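Local coordinates for protein butyryl-CoA dehydrogenase (Marinomonas mediterranea, PDB 6CXT) that belongs to the acyl-CoA dehydrogenase family of flavoproteins and binds flavin-adenine dinucleotide in an assembly of several subunits, at residues R284-A295 with A326-V337; S294-A302 with A315-I323. All blocks are in the same frame, centred on the assembly; numbering follows the deposited sequence. Where two conformers were deposited one is given.

Helices 279-306 and 313-338 of the C-terminal acyl-CoA dehydrogenase domain pack antiparallel, and their interface changes in chemistry along its length. Interaction 2, 294-302 with 315-323, is nested in the chain inside the loop closed by interaction 1, 284-295 with 326-337; the two share Ser294 and Ala295, and their centres lie about 15 Å apart. The axes of the short segments approach to 8.6 Å in interaction 2 and to 10.1 Å in interaction 1. Apolar side chains, several of them alanines, fill the closer part of the hairpin, whereas arginines, an aspartate and water bridge the wider part beside the flavin-adenine dinucleotide. Both contacts also touch the second subunit.

Interaction 1: residues R284-A295 with A326-V337; sequences RIADMGVRLESA and AFVQSGIDSIRV. With FAD (flavin-adenine dinucleotide), chain D.
Arg291 reaches across to helix 313-338 as a knob set among Ala326, Gln329, Ser330 and Asp333. Its CB lies against Ala326 CB at 4.2 Å, and CD passes beside the side chain of Gln329. A bend at chi3 (-48°) turns the guanidinium between the helices: the carbonyl O of Asp287 lies over one face and Gln329 CB over the opposite one. NE donates to a water that in turn donates to Ala326 O, while NH1 donates to a second water, itself bonded to Arg284 O and Asp333 OD2. At the tip, Arg291 NH2 forms a salt bridge with Asp333 OD2 (2.9 Å), arriving on the anti side, tilted out of the carboxylate plane.

In the conformer described here, Arg284 NH1 reaches the other oxygen, Asp333 OD1, at 2.7 Å, from above the carboxylate plane and with a bent N-H...O angle of 135°. Two arginines then share one buried aspartate, which probably favours its ionised form. In this conformer Arg336 CD covers a face of the Arg284 guanidinium; the Arg336 guanidinium pairs with Glu325 of the third subunit. Met288 SD packs on Asp333 CB at 3.8 Å.

Arg336 O accepts a hydrogen bond from FAD O3B (2.6 Å), joining this end of the pair to the cofactor. Helix 248-267 packs against Ile285, Leu292 and Ser334, helix 351-359 against Phe327 and Val328, and the second subunit against Ala286 and Val290.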
loop_
_atom_site.group_PDB
_atom_site.type_symbol
_atom_site.label_atom_id
_atom_site.label_comp_id
_atom_site.label_asym_id
_atom_site.label_seq_id
_atom_site.Cartn_x
_atom_site.Cartn_y
_atom_site.Cartn_z
ATOM N N ARG B 284 9.632 9.695 -1.586
ATOM C CA ARG B 284 8.290 10.045 -0.968
ATOM C C ARG B 284 7.584 11.322 -1.637
ATOM O O ARG B 284 6.441 11.359 -2.131
ATOM C CB ARG B 284 8.446 10.295 0.535
ATOM C CG ARG B 284 7.160 10.513 1.307
ATOM C CD ARG B 284 7.338 10.367 2.823
ATOM N NE ARG B 284 7.654 9.037 3.317
ATOM C CZ ARG B 284 6.829 7.970 3.328
ATOM N NH1 ARG B 284 5.607 8.037 2.902
ATOM N NH2 ARG B 284 7.249 6.798 3.789
ATOM N N ILE B 285 8.464 12.321 -1.805
ATOM C CA ILE B 285 7.979 13.529 -2.507
ATOM C C ILE B 285 7.647 13.251 -3.974
ATOM O O ILE B 285 6.638 13.803 -4.520
ATOM C CB ILE B 285 8.982 14.714 -2.332
ATOM C CG1 ILE B 285 9.040 15.046 -0.841
ATOM C CG2 ILE B 285 8.525 15.973 -3.104
ATOM C CD1 ILE B 285 10.149 16.062 -0.468
ATOM N N ALA B 286 8.461 12.421 -4.629
ATOM C CA ALA B 286 8.178 12.072 -6.009
ATOM C C ALA B 286 6.753 11.441 -6.115
ATOM O O ALA B 286 5.975 11.779 -6.980
ATOM C CB ALA B 286 9.204 11.075 -6.531
ATOM N N ASP B 287 6.438 10.569 -5.175
ATOM C CA ASP B 287 5.114 9.923 -5.191
ATOM C C ASP B 287 4.002 10.905 -4.867
ATOM O O ASP B 287 2.901 10.748 -5.393
ATOM C CB ASP B 287 5.059 8.745 -4.216
ATOM C CG ASP B 287 5.829 7.523 -4.689
ATOM O OD1 ASP B 287 6.099 7.353 -5.911
ATOM O OD2 ASP B 287 6.232 6.712 -3.789
ATOM N N MET B 288 4.248 11.919 -4.033
ATOM C CA MET B 288 3.240 12.987 -3.864
ATOM C C MET B 288 3.017 13.673 -5.212
ATOM O O MET B 288 1.874 13.992 -5.590
ATOM C CB MET B 288 3.726 14.030 -2.831
ATOM C CG MET B 288 3.871 13.503 -1.416
ATOM S SD MET B 288 4.686 14.721 -0.316
ATOM C CE MET B 288 3.390 15.959 -0.256
ATOM N N GLY B 289 4.098 13.909 -5.962
ATOM C CA GLY B 289 3.945 14.586 -7.280
ATOM C C GLY B 289 3.162 13.697 -8.262
ATOM O O GLY B 289 2.291 14.168 -9.014
ATOM N N VAL B 290 3.469 12.412 -8.237
ATOM C CA VAL B 290 2.770 11.453 -9.114
ATOM C C VAL B 290 1.245 11.423 -8.792
ATOM O O VAL B 290 0.386 11.572 -9.695
ATOM C CB VAL B 290 3.367 10.046 -8.994
ATOM C CG1 VAL B 290 2.523 9.021 -9.812
ATOM C CG2 VAL B 290 4.853 10.057 -9.462
ATOM N N ARG B 291 0.947 11.210 -7.523
ATOM C CA ARG B 291 -0.455 11.105 -7.118
ATOM C C ARG B 291 -1.216 12.418 -7.390
ATOM O O ARG B 291 -2.386 12.374 -7.762
ATOM C CB ARG B 291 -0.545 10.706 -5.638
ATOM C CG ARG B 291 -0.112 9.233 -5.422
ATOM C CD ARG B 291 -0.420 8.833 -3.946
ATOM N NE ARG B 291 0.075 9.866 -2.979
ATOM C CZ ARG B 291 1.181 9.765 -2.219
ATOM N NH1 ARG B 291 1.961 8.697 -2.311
ATOM N NH2 ARG B 291 1.505 10.776 -1.387
ATOM N N LEU B 292 -0.524 13.561 -7.278
ATOM C CA LEU B 292 -1.143 14.823 -7.573
ATOM C C LEU B 292 -1.402 15.019 -9.076
ATOM O O LEU B 292 -2.501 15.450 -9.481
ATOM C CB LEU B 292 -0.278 15.964 -7.016
ATOM C CG LEU B 292 -0.770 17.388 -7.353
ATOM C CD1 LEU B 292 -2.231 17.583 -6.862
ATOM C CD2 LEU B 292 0.133 18.387 -6.626
ATOM N N GLU B 293 -0.412 14.716 -9.923
ATOM C CA GLU B 293 -0.665 14.821 -11.384
ATOM C C GLU B 293 -1.851 13.951 -11.781
ATOM O O GLU B 293 -2.738 14.385 -12.526
ATOM C CB GLU B 293 0.571 14.464 -12.248
ATOM C CG GLU B 293 0.302 14.782 -13.726
ATOM C CD GLU B 293 1.287 14.108 -14.689
ATOM O OE1 GLU B 293 0.974 13.002 -15.183
ATOM O OE2 GLU B 293 2.389 14.669 -14.925
ATOM N N SER B 294 -1.848 12.726 -11.267
ATOM C CA SER B 294 -2.915 11.800 -11.493
ATOM C C SER B 294 -4.286 12.373 -11.050
ATOM O O SER B 294 -5.230 12.378 -11.860
ATOM C CB SER B 294 -2.627 10.542 -10.688
ATOM O OG SER B 294 -3.754 9.656 -10.735
ATOM N N ALA B 295 -4.382 12.838 -9.798
ATOM C CA ALA B 295 -5.686 13.319 -9.250
ATOM C C ALA B 295 -6.187 14.533 -10.057
ATOM O O ALA B 295 -7.401 14.628 -10.373
ATOM C CB ALA B 295 -5.535 13.667 -7.776
ATOM N N ALA B 326 -5.630 10.724 -2.281
ATOM C CA ALA B 326 -4.310 11.366 -2.450
ATOM C C ALA B 326 -4.098 12.444 -1.377
ATOM O O ALA B 326 -2.997 12.615 -0.876
ATOM C CB ALA B 326 -4.149 11.932 -3.866
ATOM N N PHE B 327 -5.178 13.133 -0.987
ATOM C CA PHE B 327 -5.103 14.221 -0.055
ATOM C C PHE B 327 -4.768 13.682 1.334
ATOM O O PHE B 327 -3.951 14.263 2.043
ATOM C CB PHE B 327 -6.395 15.094 -0.111
ATOM C CG PHE B 327 -6.364 16.350 0.721
ATOM C CD1 PHE B 327 -5.166 17.056 0.981
ATOM C CD2 PHE B 327 -7.584 16.907 1.167
ATOM C CE1 PHE B 327 -5.168 18.272 1.711
ATOM C CE2 PHE B 327 -7.579 18.088 1.904
ATOM C CZ PHE B 327 -6.375 18.770 2.181
ATOM N N VAL B 328 -5.326 12.540 1.709
ATOM C CA VAL B 328 -4.952 11.914 2.993
ATOM C C VAL B 328 -3.438 11.536 2.957
ATOM O O VAL B 328 -2.691 11.807 3.909
ATOM C CB VAL B 328 -5.826 10.621 3.236
ATOM C CG1 VAL B 328 -5.255 9.755 4.374
ATOM C CG2 VAL B 328 -7.272 11.034 3.609
ATOM N N GLN B 329 -2.987 10.952 1.864
ATOM C CA GLN B 329 -1.583 10.549 1.779
ATOM C C GLN B 329 -0.672 11.790 1.807
ATOM O O GLN B 329 0.384 11.761 2.431
ATOM C CB GLN B 329 -1.344 9.724 0.520
ATOM C CG GLN B 329 -2.138 8.411 0.474
ATOM C CD GLN B 329 -2.012 7.723 -0.856
ATOM O OE1 GLN B 329 -2.725 8.065 -1.818
ATOM N NE2 GLN B 329 -1.136 6.739 -0.935
ATOM N N SER B 330 -1.099 12.840 1.114
ATOM C CA SER B 330 -0.359 14.106 1.081
ATOM C C SER B 330 -0.205 14.696 2.513
ATOM O O SER B 330 0.889 15.117 2.933
ATOM C CB SER B 330 -1.098 15.115 0.175
ATOM O OG SER B 330 -0.333 16.346 0.118
ATOM N N GLY B 331 -1.322 14.712 3.279
ATOM C CA GLY B 331 -1.294 15.197 4.653
ATOM C C GLY B 331 -0.316 14.373 5.513
ATOM O O GLY B 331 0.431 14.941 6.320
ATOM N N ILE B 332 -0.349 13.052 5.394
ATOM C CA ILE B 332 0.548 12.244 6.174
ATOM C C ILE B 332 2.018 12.465 5.711
ATOM O O ILE B 332 2.921 12.685 6.526
ATOM C CB ILE B 332 0.184 10.753 6.047
ATOM C CG1 ILE B 332 -1.195 10.489 6.739
ATOM C CG2 ILE B 332 1.286 9.860 6.657
ATOM C CD1 ILE B 332 -1.792 9.181 6.207
ATOM N N ASP B 333 2.223 12.433 4.418
ATOM C CA ASP B 333 3.611 12.543 3.888
ATOM C C ASP B 333 4.245 13.950 4.204
ATOM O O ASP B 333 5.447 14.046 4.535
ATOM C CB ASP B 333 3.612 12.274 2.377
ATOM C CG ASP B 333 3.504 10.801 2.060
ATOM O OD1 ASP B 333 3.767 9.981 2.924
ATOM O OD2 ASP B 333 3.279 10.455 0.905
ATOM N N SER B 334 3.443 15.013 4.130
ATOM C CA SER B 334 3.899 16.356 4.518
ATOM C C SER B 334 4.397 16.369 5.964
ATOM O O SER B 334 5.429 16.982 6.279
ATOM C CB SER B 334 2.784 17.379 4.332
ATOM O OG SER B 334 2.534 17.523 2.954
ATOM N N ILE B 335 3.661 15.709 6.873
ATOM C CA ILE B 335 4.148 15.612 8.242
ATOM C C ILE B 335 5.457 14.828 8.282
ATOM O O ILE B 335 6.430 15.279 8.931
ATOM C CB ILE B 335 3.062 15.016 9.193
ATOM C CG1 ILE B 335 1.925 16.047 9.349
ATOM C CG2 ILE B 335 3.634 14.643 10.540
ATOM C CD1 ILE B 335 0.666 15.430 10.044
ATOM N N ARG B 336 5.510 13.694 7.644
ATOM C CA ARG B 336 6.716 12.928 7.631
ATOM C C ARG B 336 7.953 13.731 7.153
ATOM O O ARG B 336 8.965 13.660 7.739
ATOM C CB ARG B 336 6.538 11.683 6.781
ATOM C CG ARG B 336 5.549 10.653 7.275
ATOM C CD ARG B 336 5.646 9.460 6.375
ATOM N NE ARG B 336 4.641 8.432 6.503
ATOM C CZ ARG B 336 4.661 7.458 7.385
ATOM N NH1 ARG B 336 5.564 7.423 8.316
ATOM N NH2 ARG B 336 3.732 6.549 7.354
ATOM N N VAL B 337 7.780 14.484 6.097
ATOM C CA VAL B 337 8.858 15.235 5.446
ATOM C C VAL B 337 9.305 16.331 6.432
ATOM O O VAL B 337 10.515 16.587 6.569
ATOM C CB VAL B 337 8.413 15.893 4.103
ATOM C CG1 VAL B 337 9.409 16.988 3.618
ATOM C CG2 VAL B 337 8.192 14.845 3.023
HETATM P PA FAD D . 14.462 15.820 10.515
HETATM O O1A FAD D . 15.538 14.983 11.180
HETATM O O2A FAD D . 14.666 17.231 9.988
HETATM O O5B FAD D . 13.775 14.895 9.366
HETATM C C5B FAD D . 12.851 15.431 8.390
HETATM C C4B FAD D . 12.616 14.283 7.388
HETATM O O4B FAD D . 13.879 13.875 6.803
HETATM C C3B FAD D . 12.023 13.061 8.082
HETATM O O3B FAD D . 11.171 12.472 7.091
HETATM C C2B FAD D . 13.253 12.144 8.262
HETATM O O2B FAD D . 12.923 10.741 8.415
HETATM C C1B FAD D . 14.094 12.487 6.996
HETATM N N9A FAD D . 15.502 12.114 7.247
HETATM C C8A FAD D . 16.390 12.737 8.067
HETATM N N7A FAD D . 17.568 12.020 8.112
HETATM C C5A FAD D . 17.418 10.918 7.325
HETATM C C6A FAD D . 18.238 9.751 6.903
HETATM N N6A FAD D . 19.521 9.558 7.371
HETATM N N1A FAD D . 17.656 8.848 6.057
HETATM C C2A FAD D . 16.370 8.974 5.581
HETATM N N3A FAD D . 15.593 10.029 5.917
HETATM C C4A FAD D . 16.042 10.997 6.762
HETATM N N1 FAD D . 13.375 15.004 21.098
HETATM C C2 FAD D . 14.009 14.973 22.325
HETATM O O2 FAD D . 15.250 15.200 22.313
HETATM N N3 FAD D . 13.369 14.728 23.505
HETATM C C4 FAD D . 12.032 14.558 23.545
HETATM O O4 FAD D . 11.473 14.348 24.622
HETATM C C4X FAD D . 11.264 14.593 22.252
HETATM N N5 FAD D . 9.919 14.462 22.192
HETATM C C5X FAD D . 9.217 14.562 21.029
HETATM C C6 FAD D . 7.805 14.417 21.080
HETATM C C7 FAD D . 7.058 14.538 19.890
HETATM C C7M FAD D . 5.556 14.422 19.960
HETATM C C8 FAD D . 7.734 14.802 18.608
HETATM C C8M FAD D . 6.949 14.912 17.344
HETATM C C9 FAD D . 9.139 14.913 18.544
HETATM C C9A FAD D . 9.895 14.794 19.733
HETATM N N10 FAD D . 11.320 14.931 19.740
HETATM C C10 FAD D . 12.016 14.838 20.996
HETATM C "C1'" FAD D . 12.068 15.199 18.520
HETATM C "C2'" FAD D . 12.121 13.909 17.667
HETATM O "O2'" FAD D . 12.975 12.889 18.213
HETATM C "C3'" FAD D . 12.472 14.298 16.240
HETATM O "O3'" FAD D . 11.355 15.061 15.740
HETATM C "C4'" FAD D . 12.916 13.188 15.272
HETATM O "O4'" FAD D . 14.210 12.643 15.685
HETATM C "C5'" FAD D . 13.052 13.722 13.839
HETATM O "O5'" FAD D . 13.869 14.898 13.879
HETATM P P FAD D . 13.372 16.200 13.150
HETATM O O1P FAD D . 14.434 17.297 13.277
HETATM O O2P FAD D . 11.980 16.621 13.584
HETATM O O3P FAD D . 13.255 15.868 11.585
HETATM O O HOH W 1 4.623 9.518 -0.917
HETATM O O HOH W 2 -0.698 12.401 -2.239
#

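Interaction 2: residues S294-A302 with A315-I323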
loop_
_atom_site.group_PDB
_atom_site.type_symbol
_atom_site.label_atom_id
_atom_site.label_comp_id
_atom_site.label_asym_id
_atom_site.label_seq_id
_atom_site.Cartn_x
_atom_site.Cartn_y
_atom_site.Cartn_z
ATOM N N SER B 294 -1.848 12.726 -11.267
ATOM C CA SER B 294 -2.915 11.800 -11.493
ATOM C C SER B 294 -4.286 12.373 -11.050
ATOM O O SER B 294 -5.230 12.378 -11.860
ATOM C CB SER B 294 -2.627 10.542 -10.688
ATOM O OG SER B 294 -3.754 9.656 -10.735
ATOM N N ALA B 295 -4.382 12.838 -9.798
ATOM C CA ALA B 295 -5.686 13.319 -9.250
ATOM C C ALA B 295 -6.187 14.533 -10.057
ATOM O O ALA B 295 -7.401 14.628 -10.373
ATOM C CB ALA B 295 -5.535 13.667 -7.776
ATOM N N ARG B 296 -5.258 15.436 -10.421
ATOM C CA ARG B 296 -5.581 16.646 -11.201
ATOM C C ARG B 296 -6.117 16.272 -12.585
ATOM O O ARG B 296 -7.100 16.851 -13.048
ATOM C CB ARG B 296 -4.357 17.570 -11.321
ATOM C CG ARG B 296 -4.643 18.809 -12.134
ATOM C CD ARG B 296 -3.453 19.731 -12.241
ATOM N NE ARG B 296 -3.090 20.324 -10.958
ATOM C CZ ARG B 296 -1.914 20.176 -10.372
ATOM N NH1 ARG B 296 -0.959 19.421 -10.932
ATOM N NH2 ARG B 296 -1.656 20.816 -9.249
ATOM N N LEU B 297 -5.442 15.357 -13.277
ATOM C CA LEU B 297 -5.917 14.906 -14.589
ATOM C C LEU B 297 -7.311 14.243 -14.475
ATOM O O LEU B 297 -8.118 14.378 -15.378
ATOM C CB LEU B 297 -4.934 13.878 -15.193
ATOM C CG LEU B 297 -3.589 14.569 -15.656
ATOM C CD1 LEU B 297 -2.509 13.543 -16.039
ATOM C CD2 LEU B 297 -3.828 15.522 -16.843
ATOM N N MET B 298 -7.523 13.433 -13.430
ATOM C CA MET B 298 -8.800 12.787 -13.202
ATOM C C MET B 298 -9.905 13.796 -12.977
ATOM O O MET B 298 -11.002 13.576 -13.465
ATOM C CB MET B 298 -8.713 11.788 -12.026
ATOM C CG MET B 298 -7.785 10.674 -12.496
ATOM S SD MET B 298 -7.546 9.493 -11.172
ATOM C CE MET B 298 -9.098 8.622 -11.186
ATOM N N LEU B 299 -9.580 14.885 -12.278
ATOM C CA LEU B 299 -10.529 15.991 -12.059
ATOM C C LEU B 299 -10.885 16.649 -13.398
ATOM O O LEU B 299 -12.067 16.853 -13.702
ATOM C CB LEU B 299 -9.838 16.996 -11.099
ATOM C CG LEU B 299 -10.522 18.365 -10.913
ATOM C CD1 LEU B 299 -11.904 18.185 -10.245
ATOM C CD2 LEU B 299 -9.605 19.382 -10.199
ATOM N N TYR B 300 -9.850 16.997 -14.168
ATOM C CA TYR B 300 -10.032 17.659 -15.483
ATOM C C TYR B 300 -10.875 16.778 -16.406
ATOM O O TYR B 300 -11.820 17.244 -17.034
ATOM C CB TYR B 300 -8.697 18.018 -16.134
ATOM C CG TYR B 300 -7.902 19.087 -15.406
ATOM C CD1 TYR B 300 -8.469 19.817 -14.307
ATOM C CD2 TYR B 300 -6.569 19.341 -15.768
ATOM C CE1 TYR B 300 -7.728 20.782 -13.659
ATOM C CE2 TYR B 300 -5.811 20.328 -15.122
ATOM C CZ TYR B 300 -6.397 21.020 -14.051
ATOM O OH TYR B 300 -5.666 21.971 -13.406
ATOM N N TYR B 301 -10.573 15.475 -16.410
ATOM C CA TYR B 301 -11.323 14.546 -17.194
ATOM C C TYR B 301 -12.791 14.468 -16.736
ATOM O O TYR B 301 -13.698 14.514 -17.611
ATOM C CB TYR B 301 -10.662 13.177 -17.216
ATOM C CG TYR B 301 -11.451 12.185 -18.009
ATOM C CD1 TYR B 301 -11.629 12.351 -19.407
ATOM C CD2 TYR B 301 -12.066 11.083 -17.384
ATOM C CE1 TYR B 301 -12.371 11.427 -20.150
ATOM C CE2 TYR B 301 -12.813 10.151 -18.136
ATOM C CZ TYR B 301 -12.936 10.334 -19.511
ATOM O OH TYR B 301 -13.692 9.422 -20.215
ATOM N N ALA B 302 -13.048 14.374 -15.413
ATOM C CA ALA B 302 -14.410 14.296 -14.900
ATOM C C ALA B 302 -15.149 15.593 -15.266
ATOM O O ALA B 302 -16.304 15.496 -15.710
ATOM C CB ALA B 302 -14.441 14.136 -13.371
ATOM N N ALA B 315 -16.495 8.651 -13.964
ATOM C CA ALA B 315 -15.353 9.551 -13.938
ATOM C C ALA B 315 -15.373 10.432 -12.700
ATOM O O ALA B 315 -14.298 10.752 -12.133
ATOM C CB ALA B 315 -15.306 10.434 -15.175
ATOM N N VAL B 316 -16.574 10.891 -12.313
ATOM C CA VAL B 316 -16.693 11.753 -11.121
ATOM C C VAL B 316 -16.393 10.978 -9.843
ATOM O O VAL B 316 -15.671 11.462 -8.940
ATOM C CB VAL B 316 -18.090 12.474 -11.081
ATOM C CG1 VAL B 316 -18.336 13.099 -9.694
ATOM C CG2 VAL B 316 -18.121 13.568 -12.139
ATOM N N ALA B 317 -16.931 9.776 -9.737
ATOM C CA ALA B 317 -16.652 8.992 -8.561
ATOM C C ALA B 317 -15.117 8.639 -8.505
ATOM O O ALA B 317 -14.538 8.645 -7.413
ATOM C CB ALA B 317 -17.475 7.709 -8.569
ATOM N N MET B 318 -14.506 8.292 -9.650
ATOM C CA MET B 318 -13.064 8.010 -9.639
ATOM C C MET B 318 -12.273 9.246 -9.190
ATOM O O MET B 318 -11.307 9.118 -8.425
ATOM C CB MET B 318 -12.595 7.546 -11.028
ATOM C CG MET B 318 -13.131 6.157 -11.376
ATOM S SD MET B 318 -12.291 5.649 -12.905
ATOM C CE MET B 318 -12.827 3.930 -12.885
ATOM N N SER B 319 -12.649 10.424 -9.657
ATOM C CA SER B 319 -11.951 11.641 -9.318
ATOM C C SER B 319 -12.074 11.967 -7.858
ATOM O O SER B 319 -11.055 12.296 -7.178
ATOM C CB SER B 319 -12.500 12.772 -10.168
ATOM O OG SER B 319 -11.910 14.006 -9.849
ATOM N N LYS B 320 -13.319 11.871 -7.337
ATOM C CA LYS B 320 -13.583 12.162 -5.901
ATOM C C LYS B 320 -12.690 11.219 -5.053
ATOM O O LYS B 320 -12.032 11.632 -4.067
ATOM C CB LYS B 320 -15.078 11.861 -5.569
ATOM C CG LYS B 320 -15.549 12.389 -4.215
ATOM C CD LYS B 320 -15.087 11.586 -3.002
ATOM C CE LYS B 320 -15.954 11.897 -1.792
ATOM N NZ LYS B 320 -15.563 11.207 -0.507
ATOM N N LEU B 321 -12.739 9.933 -5.400
ATOM C CA LEU B 321 -11.964 8.913 -4.662
ATOM C C LEU B 321 -10.450 9.227 -4.757
ATOM O O LEU B 321 -9.774 9.263 -3.741
ATOM C CB LEU B 321 -12.257 7.528 -5.259
ATOM C CG LEU B 321 -11.518 6.329 -4.663
ATOM C CD1 LEU B 321 -11.900 6.205 -3.193
ATOM C CD2 LEU B 321 -11.866 5.051 -5.491
ATOM N N ALA B 322 -9.951 9.423 -5.960
ATOM C CA ALA B 322 -8.503 9.589 -6.146
ATOM C C ALA B 322 -8.046 10.870 -5.432
ATOM O O ALA B 322 -6.979 10.858 -4.791
ATOM C CB ALA B 322 -8.159 9.652 -7.624
ATOM N N ILE B 323 -8.812 11.972 -5.562
ATOM C CA ILE B 323 -8.407 13.245 -4.947
ATOM C C ILE B 323 -8.381 13.106 -3.421
ATOM O O ILE B 323 -7.394 13.520 -2.754
ATOM C CB ILE B 323 -9.361 14.416 -5.361
ATOM C CG1 ILE B 323 -9.136 14.742 -6.847
ATOM C CG2 ILE B 323 -9.105 15.681 -4.494
ATOM C CD1 ILE B 323 -10.243 15.615 -7.444
#
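Met298 and Ala302, one helical turn apart, have the most surface buried here, and both point toward helix 315-323. In Met298, CG beside the backbone N (chi1 -67°) and an extended chi2 set SD on Ala322 CB at 3.6 Å; the bend at chi3 (75°) then turns CE onto Met318, where it touches the carbonyl O and CB. The two methionine side chains cross at about a right angle. Ala302 presents just a methyl, and its CB rests 3.6 Å from Ala315 O while also meeting Val316 CG2 and Ser319 CB. Such short side chains permit close backbones: the CA atoms of Ala302 and Ala315 are 4.9 Å apart.

At the other end of the segments Ile323 spans two residues. Its CG1 lies 3.9 Å from Ala295 CB, and its CD1 continues to Leu299 CB, the two branched chains crossing at a slant. Between these ends Ser319 fits against the backbone, with CB near Met298 O. No hydrogen bond joins the segments, so the fit is one of van der Waals contact, between apolar side chains and against the facing backbone, in an antiparallel pair whose axes run at 153°.

Around the pair, helix 248-267 meets Leu299 and Ile323, helix 231-245 meets Val316, and helix 366-377 meets Ala317 and Met318. Across the subunit boundary, Glu293 of the second subunit packs on Met298, and Phe3 of that subunit stands edge-to-face with Tyr301.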